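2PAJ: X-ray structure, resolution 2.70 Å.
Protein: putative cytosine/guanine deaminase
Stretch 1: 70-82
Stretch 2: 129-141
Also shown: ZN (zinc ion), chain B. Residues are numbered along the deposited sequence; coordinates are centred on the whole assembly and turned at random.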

ATOM      1  N   PRO A  70      -7.396   2.083  12.114  1.00 50.93           N
ATOM      2  CA  PRO A  70      -6.030   1.567  12.139  1.00 50.27           C
ATOM      3  C   PRO A  70      -5.430   2.228  10.888  1.00 50.05           C
ATOM      4  O   PRO A  70      -6.157   2.476   9.924  1.00 51.07           O
ATOM      5  CB  PRO A  70      -6.225   0.059  12.005  1.00 49.83           C
ATOM      6  CG  PRO A  70      -7.485  -0.066  11.274  1.00 50.18           C
ATOM      7  CD  PRO A  70      -8.357   0.994  11.893  1.00 51.54           C
ATOM      8  N   ALA A  71      -4.146   2.574  10.901  1.00 49.49           N
ATOM      9  CA  ALA A  71      -3.529   3.214   9.735  1.00 48.23           C
ATOM     10  C   ALA A  71      -3.733   2.356   8.475  1.00 48.26           C
ATOM     11  O   ALA A  71      -3.820   1.135   8.558  1.00 49.72           O
ATOM     12  CB  ALA A  71      -2.044   3.453   9.998  1.00 47.15           C
ATOM     13  N   TRP A  72      -3.818   2.985   7.307  1.00 47.60           N
ATOM     14  CA  TRP A  72      -4.035   2.228   6.080  1.00 46.87           C
ATOM     15  C   TRP A  72      -2.819   1.420   5.640  1.00 46.42           C
ATOM     16  O   TRP A  72      -1.677   1.738   5.959  1.00 46.65           O
ATOM     17  CB  TRP A  72      -4.414   3.150   4.912  1.00 48.68           C
ATOM     18  CG  TRP A  72      -5.608   4.011   5.129  1.00 47.62           C
ATOM     19  CD1 TRP A  72      -5.627   5.369   5.293  1.00 47.20           C
ATOM     20  CD2 TRP A  72      -6.958   3.568   5.278  1.00 47.78           C
ATOM     21  NE1 TRP A  72      -6.903   5.795   5.548  1.00 49.52           N
ATOM     22  CE2 TRP A  72      -7.746   4.711   5.545  1.00 50.15           C
ATOM     23  CE3 TRP A  72      -7.585   2.313   5.221  1.00 48.37           C
ATOM     24  CZ2 TRP A  72      -9.131   4.640   5.752  1.00 50.03           C
ATOM     25  CZ3 TRP A  72      -8.952   2.239   5.425  1.00 47.24           C
ATOM     26  CH2 TRP A  72      -9.714   3.400   5.690  1.00 49.23           C
ATOM     27  N   VAL A  73      -3.099   0.367   4.888  1.00 45.80           N
ATOM     28  CA  VAL A  73      -2.084  -0.506   4.334  1.00 45.53           C
ATOM     29  C   VAL A  73      -2.316  -0.519   2.821  1.00 45.28           C
ATOM     30  O   VAL A  73      -3.306  -1.062   2.335  1.00 45.63           O
ATOM     31  CB  VAL A  73      -2.218  -1.942   4.883  1.00 45.80           C
ATOM     32  CG1 VAL A  73      -1.085  -2.808   4.360  1.00 45.67           C
ATOM     33  CG2 VAL A  73      -2.209  -1.918   6.390  1.00 44.45           C
ATOM     34  N   ASN A  74      -1.410   0.108   2.086  1.00 45.23           N
ATOM     35  CA  ASN A  74      -1.496   0.159   0.635  1.00 45.28           C
ATOM     36  C   ASN A  74      -0.725  -1.033   0.086  1.00 43.82           C
ATOM     37  O   ASN A  74       0.459  -1.172   0.349  1.00 44.27           O
ATOM     38  CB  ASN A  74      -0.888   1.468   0.127  1.00 47.17           C
ATOM     39  CG  ASN A  74      -0.770   1.510  -1.378  1.00 50.81           C
ATOM     40  OD1 ASN A  74      -1.766   1.614  -2.085  1.00 53.57           O
ATOM     41  ND2 ASN A  74       0.459   1.420  -1.878  1.00 52.50           N
ATOM     42  N   THR A  75      -1.400  -1.889  -0.674  1.00 43.21           N
ATOM     43  CA  THR A  75      -0.770  -3.080  -1.219  1.00 41.89           C
ATOM     44  C   THR A  75      -0.357  -3.052  -2.690  1.00 43.69           C
ATOM     45  O   THR A  75       0.018  -4.085  -3.237  1.00 45.19           O
ATOM     46  CB  THR A  75      -1.649  -4.316  -0.994  1.00 42.58           C
ATOM     47  OG1 THR A  75      -2.889  -4.170  -1.691  1.00 41.95           O
ATOM     48  CG2 THR A  75      -1.929  -4.489   0.473  1.00 40.72           C
ATOM     49  N   HIS A  76      -0.420  -1.886  -3.330  1.00 43.41           N
ATOM     50  CA  HIS A  76      -0.008  -1.752  -4.727  1.00 42.14           C
ATOM     51  C   HIS A  76       0.189  -0.285  -5.105  1.00 43.22           C
ATOM     52  O   HIS A  76      -0.635   0.556  -4.774  1.00 40.28           O
ATOM     53  CB  HIS A  76      -1.021  -2.412  -5.657  1.00 42.31           C
ATOM     54  CG  HIS A  76      -0.587  -2.429  -7.089  1.00 42.62           C
ATOM     55  ND1 HIS A  76       0.541  -3.089  -7.515  1.00 45.01           N
ATOM     56  CD2 HIS A  76      -1.098  -1.815  -8.180  1.00 43.38           C
ATOM     57  CE1 HIS A  76       0.712  -2.876  -8.807  1.00 44.69           C
ATOM     58  NE2 HIS A  76      -0.269  -2.105  -9.235  1.00 43.35           N
ATOM     59  N   HIS A  77       1.284   0.006  -5.807  1.00 44.38           N
ATOM     60  CA  HIS A  77       1.633   1.376  -6.183  1.00 45.34           C
ATOM     61  C   HIS A  77       2.721   1.412  -7.261  1.00 45.91           C
ATOM     62  O   HIS A  77       3.292   0.388  -7.612  1.00 47.03           O
ATOM     63  CB  HIS A  77       2.166   2.102  -4.945  1.00 44.83           C
ATOM     64  CG  HIS A  77       1.938   3.582  -4.950  1.00 47.06           C
ATOM     65  ND1 HIS A  77       1.915   4.336  -6.105  1.00 47.08           N
ATOM     66  CD2 HIS A  77       1.765   4.457  -3.929  1.00 47.32           C
ATOM     67  CE1 HIS A  77       1.742   5.608  -5.795  1.00 47.93           C
ATOM     68  NE2 HIS A  77       1.649   5.708  -4.482  1.00 48.38           N
ATOM     69  N   HIS A  78       2.995   2.607  -7.774  1.00 45.77           N
ATOM     70  CA  HIS A  78       4.040   2.843  -8.773  1.00 45.80           C
ATOM     71  C   HIS A  78       4.540   4.266  -8.517  1.00 45.62           C
ATOM     72  O   HIS A  78       4.356   5.148  -9.344  1.00 46.32           O
ATOM     73  CB  HIS A  78       3.489   2.746 -10.201  1.00 45.49           C
ATOM     74  CG  HIS A  78       2.884   1.419 -10.533  1.00 46.15           C
ATOM     75  ND1 HIS A  78       3.561   0.230 -10.376  1.00 45.67           N
ATOM     76  CD2 HIS A  78       1.662   1.095 -11.016  1.00 47.65           C
ATOM     77  CE1 HIS A  78       2.782  -0.771 -10.743  1.00 45.47           C
ATOM     78  NE2 HIS A  78       1.623  -0.274 -11.135  1.00 48.10           N
ATOM     79  N   LEU A  79       5.178   4.469  -7.368  1.00 45.43           N
ATOM     80  CA  LEU A  79       5.669   5.784  -6.951  1.00 45.73           C
ATOM     81  C   LEU A  79       6.418   6.673  -7.940  1.00 46.29           C
ATOM     82  O   LEU A  79       6.413   7.891  -7.783  1.00 47.70           O
ATOM     83  CB  LEU A  79       6.523   5.668  -5.673  1.00 44.36           C
ATOM     84  CG  LEU A  79       5.930   5.735  -4.252  1.00 44.91           C
ATOM     85  CD1 LEU A  79       4.783   6.733  -4.202  1.00 42.03           C
ATOM     86  CD2 LEU A  79       5.445   4.377  -3.826  1.00 45.70           C
ATOM     87  N   PHE A  80       7.071   6.107  -8.947  1.00 46.48           N
ATOM     88  CA  PHE A  80       7.798   6.977  -9.865  1.00 46.16           C
ATOM     89  C   PHE A  80       6.806   7.814 -10.654  1.00 47.42           C
ATOM     90  O   PHE A  80       7.093   8.961 -11.021  1.00 46.75           O
ATOM     91  CB  PHE A  80       8.720   6.166 -10.786  1.00 44.94           C
ATOM     92  CG  PHE A  80       8.028   5.497 -11.943  1.00 43.02           C
ATOM     93  CD1 PHE A  80       7.911   6.146 -13.171  1.00 40.94           C
ATOM     94  CD2 PHE A  80       7.568   4.191 -11.831  1.00 42.80           C
ATOM     95  CE1 PHE A  80       7.359   5.506 -14.267  1.00 37.88           C
ATOM     96  CE2 PHE A  80       7.010   3.535 -12.919  1.00 41.01           C
ATOM     97  CZ  PHE A  80       6.906   4.195 -14.150  1.00 39.85           C
ATOM     98  N   GLN A  81       5.622   7.239 -10.864  1.00 46.97           N
ATOM     99  CA  GLN A  81       4.541   7.884 -11.594  1.00 45.78           C
ATOM    100  C   GLN A  81       4.010   9.140 -10.916  1.00 44.97           C
ATOM    101  O   GLN A  81       3.227   9.877 -11.499  1.00 44.96           O
ATOM    102  CB  GLN A  81       3.413   6.880 -11.804  1.00 46.08           C
ATOM    103  CG  GLN A  81       3.629   6.010 -13.008  1.00 48.21           C
ATOM    104  CD  GLN A  81       2.848   4.727 -12.960  1.00 50.17           C
ATOM    105  OE1 GLN A  81       1.659   4.713 -12.639  1.00 50.16           O
ATOM    106  NE2 GLN A  81       3.515   3.628 -13.288  1.00 50.60           N
ATOM    107  N   SER A  82       4.447   9.387  -9.687  1.00 43.99           N
ATOM    108  CA  SER A  82       4.001  10.556  -8.955  1.00 44.23           C
ATOM    109  C   SER A  82       4.441  11.855  -9.612  1.00 45.23           C
ATOM    110  O   SER A  82       4.045  12.945  -9.195  1.00 44.99           O
ATOM    111  CB  SER A  82       4.504  10.488  -7.518  1.00 44.71           C
ATOM    112  OG  SER A  82       3.862   9.428  -6.833  1.00 44.85           O
ATOM    113  N   SER A 129      -2.920  10.699   4.420  1.00 50.54           N
ATOM    114  CA  SER A 129      -4.230  10.132   4.125  1.00 49.20           C
ATOM    115  C   SER A 129      -4.404   9.020   5.157  1.00 49.21           C
ATOM    116  O   SER A 129      -5.322   8.206   5.077  1.00 50.15           O
ATOM    117  CB  SER A 129      -4.304   9.569   2.693  1.00 49.10           C
ATOM    118  OG  SER A 129      -3.710   8.293   2.588  1.00 47.89           O
ATOM    119  N   GLY A 130      -3.491   8.994   6.125  1.00 47.50           N
ATOM    120  CA  GLY A 130      -3.557   8.012   7.188  1.00 46.43           C
ATOM    121  C   GLY A 130      -2.916   6.666   6.935  1.00 46.27           C
ATOM    122  O   GLY A 130      -3.069   5.753   7.737  1.00 45.29           O
ATOM    123  N   CYS A 131      -2.203   6.540   5.824  1.00 48.78           N
ATOM    124  CA  CYS A 131      -1.526   5.297   5.470  1.00 49.52           C
ATOM    125  C   CYS A 131      -0.150   5.213   6.147  1.00 48.78           C
ATOM    126  O   CYS A 131       0.646   6.149   6.064  1.00 48.06           O
ATOM    127  CB  CYS A 131      -1.379   5.221   3.950  1.00 50.48           C
ATOM    128  SG  CYS A 131      -0.462   3.802   3.342  1.00 57.99           S
ATOM    129  N   ALA A 132       0.122   4.097   6.823  1.00 48.84           N
ATOM    130  CA  ALA A 132       1.402   3.915   7.510  1.00 50.15           C
ATOM    131  C   ALA A 132       2.284   2.826   6.868  1.00 50.79           C
ATOM    132  O   ALA A 132       3.505   2.813   7.037  1.00 48.69           O
ATOM    133  CB  ALA A 132       1.153   3.599   8.979  1.00 49.97           C
ATOM    134  N   THR A 133       1.648   1.918   6.132  1.00 51.56           N
ATOM    135  CA  THR A 133       2.339   0.832   5.447  1.00 51.50           C
ATOM    136  C   THR A 133       2.098   0.990   3.953  1.00 51.87           C
ATOM    137  O   THR A 133       0.974   0.879   3.482  1.00 51.73           O
ATOM    138  CB  THR A 133       1.816  -0.552   5.869  1.00 50.67           C
ATOM    139  OG1 THR A 133       1.663  -0.597   7.290  1.00 51.47           O
ATOM    140  CG2 THR A 133       2.798  -1.621   5.451  1.00 52.13           C
ATOM    141  N   VAL A 134       3.167   1.252   3.214  1.00 52.80           N
ATOM    142  CA  VAL A 134       3.074   1.431   1.779  1.00 52.57           C
ATOM    143  C   VAL A 134       3.819   0.322   1.052  1.00 53.03           C
ATOM    144  O   VAL A 134       4.862  -0.135   1.500  1.00 53.55           O
ATOM    145  CB  VAL A 134       3.678   2.786   1.362  1.00 52.64           C
ATOM    146  CG1 VAL A 134       3.388   3.051  -0.102  1.00 52.94           C
ATOM    147  CG2 VAL A 134       3.147   3.899   2.251  1.00 52.81           C
ATOM    148  N   ALA A 135       3.262  -0.120  -0.064  1.00 53.04           N
ATOM    149  CA  ALA A 135       3.876  -1.158  -0.870  1.00 53.70           C
ATOM    150  C   ALA A 135       3.992  -0.578  -2.270  1.00 55.06           C
ATOM    151  O   ALA A 135       2.991  -0.169  -2.861  1.00 55.65           O
ATOM    152  CB  ALA A 135       3.011  -2.420  -0.884  1.00 50.45           C
ATOM    153  N   ASP A 136       5.216  -0.498  -2.785  1.00 55.73           N
ATOM    154  CA  ASP A 136       5.410   0.027  -4.123  1.00 55.81           C
ATOM    155  C   ASP A 136       5.865  -1.056  -5.094  1.00 54.88           C
ATOM    156  O   ASP A 136       6.778  -1.824  -4.796  1.00 53.99           O
ATOM    157  CB  ASP A 136       6.422   1.174  -4.115  1.00 56.24           C
ATOM    158  CG  ASP A 136       6.671   1.731  -5.511  1.00 58.73           C
ATOM    159  OD1 ASP A 136       5.703   2.178  -6.167  1.00 56.26           O
ATOM    160  OD2 ASP A 136       7.836   1.713  -5.964  1.00 61.07           O
ATOM    161  N   HIS A 137       5.193  -1.119  -6.243  1.00 54.87           N
ATOM    162  CA  HIS A 137       5.518  -2.077  -7.292  1.00 54.28           C
ATOM    163  C   HIS A 137       6.491  -1.319  -8.181  1.00 53.66           C
ATOM    164  O   HIS A 137       6.125  -0.785  -9.229  1.00 52.22           O
ATOM    165  CB  HIS A 137       4.263  -2.473  -8.082  1.00 53.08           C
ATOM    166  CG  HIS A 137       4.469  -3.641  -8.998  1.00 51.95           C
ATOM    167  ND1 HIS A 137       3.488  -4.105  -9.846  1.00 52.56           N
ATOM    168  CD2 HIS A 137       5.540  -4.446  -9.189  1.00 51.39           C
ATOM    169  CE1 HIS A 137       3.943  -5.145 -10.521  1.00 49.44           C
ATOM    170  NE2 HIS A 137       5.185  -5.371 -10.141  1.00 51.29           N
ATOM    171  N   ASN A 138       7.735  -1.249  -7.722  1.00 54.89           N
ATOM    172  CA  ASN A 138       8.791  -0.543  -8.428  1.00 55.75           C
ATOM    173  C   ASN A 138       9.336  -1.372  -9.580  1.00 56.20           C
ATOM    174  O   ASN A 138       9.658  -2.550  -9.418  1.00 55.83           O
ATOM    175  CB  ASN A 138       9.911  -0.170  -7.449  1.00 55.86           C
ATOM    176  CG  ASN A 138      11.042   0.594  -8.115  1.00 56.94           C
ATOM    177  OD1 ASN A 138      10.838   1.270  -9.126  1.00 57.43           O
ATOM    178  ND2 ASN A 138      12.236   0.515  -7.531  1.00 56.40           N
ATOM    179  N   TYR A 139       9.409  -0.765 -10.761  1.00 57.56           N
ATOM    180  CA  TYR A 139       9.932  -1.490 -11.900  1.00 58.65           C
ATOM    181  C   TYR A 139      10.907  -0.697 -12.737  1.00 59.66           C
ATOM    182  O   TYR A 139      11.186  -1.035 -13.897  1.00 60.55           O
ATOM    183  CB  TYR A 139       8.809  -2.092 -12.751  1.00 58.05           C
ATOM    184  CG  TYR A 139       7.812  -1.128 -13.322  1.00 58.49           C
ATOM    185  CD1 TYR A 139       8.164  -0.251 -14.345  1.00 57.59           C
ATOM    186  CD2 TYR A 139       6.491  -1.161 -12.897  1.00 59.38           C
ATOM    187  CE1 TYR A 139       7.229   0.559 -14.939  1.00 58.79           C
ATOM    188  CE2 TYR A 139       5.538  -0.360 -13.475  1.00 60.91           C
ATOM    189  CZ  TYR A 139       5.911   0.499 -14.498  1.00 60.37           C
ATOM    190  OH  TYR A 139       4.967   1.299 -15.081  1.00 62.45           O
ATOM    191  N   VAL A 140      11.450   0.355 -12.141  1.00 59.74           N
ATOM    192  CA  VAL A 140      12.468   1.093 -12.854  1.00 61.50           C
ATOM    193  C   VAL A 140      13.798   0.423 -12.463  1.00 61.49           C
ATOM    194  O   VAL A 140      14.344   0.618 -11.369  1.00 60.07           O
ATOM    195  CB  VAL A 140      12.453   2.613 -12.523  1.00 61.97           C
ATOM    196  CG1 VAL A 140      11.049   3.026 -12.114  1.00 63.46           C
ATOM    197  CG2 VAL A 140      13.471   2.966 -11.475  1.00 60.67           C
ATOM    198  N   TYR A 141      14.260  -0.433 -13.372  1.00 61.73           N
ATOM    199  CA  TYR A 141      15.498  -1.186 -13.244  1.00 61.89           C
ATOM    200  C   TYR A 141      15.940  -1.455 -14.681  1.00 62.97           C
ATOM    201  O   TYR A 141      15.107  -1.656 -15.570  1.00 62.82           O
ATOM    202  CB  TYR A 141      15.245  -2.515 -12.540  1.00 61.76           C
ATOM    203  CG  TYR A 141      14.807  -2.382 -11.097  1.00 61.61           C
ATOM    204  CD1 TYR A 141      15.681  -1.883 -10.127  1.00 60.19           C
ATOM    205  CD2 TYR A 141      13.512  -2.752 -10.702  1.00 60.93           C
ATOM    206  CE1 TYR A 141      15.287  -1.754  -8.815  1.00 59.70           C
ATOM    207  CE2 TYR A 141      13.100  -2.627  -9.380  1.00 59.81           C
ATOM    208  CZ  TYR A 141      13.997  -2.123  -8.449  1.00 60.34           C
ATOM    209  OH  TYR A 141      13.604  -1.949  -7.154  1.00 59.95           O
TER
HETATM  210 ZN    ZN B 493      -0.267  -1.067 -11.281  1.00 46.93          ZN
HETATM  211  O   HOH W   1       8.185   3.010  -8.439  1.00 45.86           O

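Two segments far apart in sequence pair here in parallel, burying 922 Å² between them; beyond the bridges, the loop of the first stretch supplies two ligands to ZN. Trp72, Phe80 and Asp136 cover the most surface, and each anchors a different part of the contact.

Trp72 fixes the register. Trp72 N donates to Gly130 O at 2.9 Å, while Trp72 O receives Ala132 N at 3.1 Å and, weakly, Thr133 N at 3.3 Å. One carbonyl serving two successive amides is the signature of the beta bulge, which shifts the register by one before Asn74 N resumes the pairing with Thr133 O at 2.9 Å. The indole, chi1 in m, lies along Ser129 to Cys131. Gly130 suits its place twice over: at its backbone angles a CB would jam against the preceding carbonyl, and that CB would sit tight against the indole.

Farther along, Asp136 reaches across to the first stretch. With chi1 in t, Asp136 OD1 accepts Leu79 N at 2.6 Å, capturing a backbone amide at the start of the 3-10 segment. The O of a water lies 2.8 Å from Asp136 OD2 and also donates to Asn138 OD1. OD1 holds the turn directly; OD2 adds a weak water-mediated link to Phe80 N. Beside it, His137 N donates to His77 O at 2.8 Å, and His78 ND1 donates to His137 O at 3.0 Å. With ND1 engaged by His137 O, the ring presents the other nitrogen, and His78 NE2 binds ZN at 2.0 Å; His76 NE2 binds ZN at 2.3 Å, with the remaining ligands elsewhere in the structure.

The Phe80 side chain, chi1 in p, makes its contacts across the stretches through carbon. Its edge meets the face of Tyr139, Phe80 CE2 to Tyr139 CZ 3.6 Å, while Val140 CG1 sits over the Phe80 face, 3.7 Å from Phe80 CD2. A flat ring can use face and edge at once.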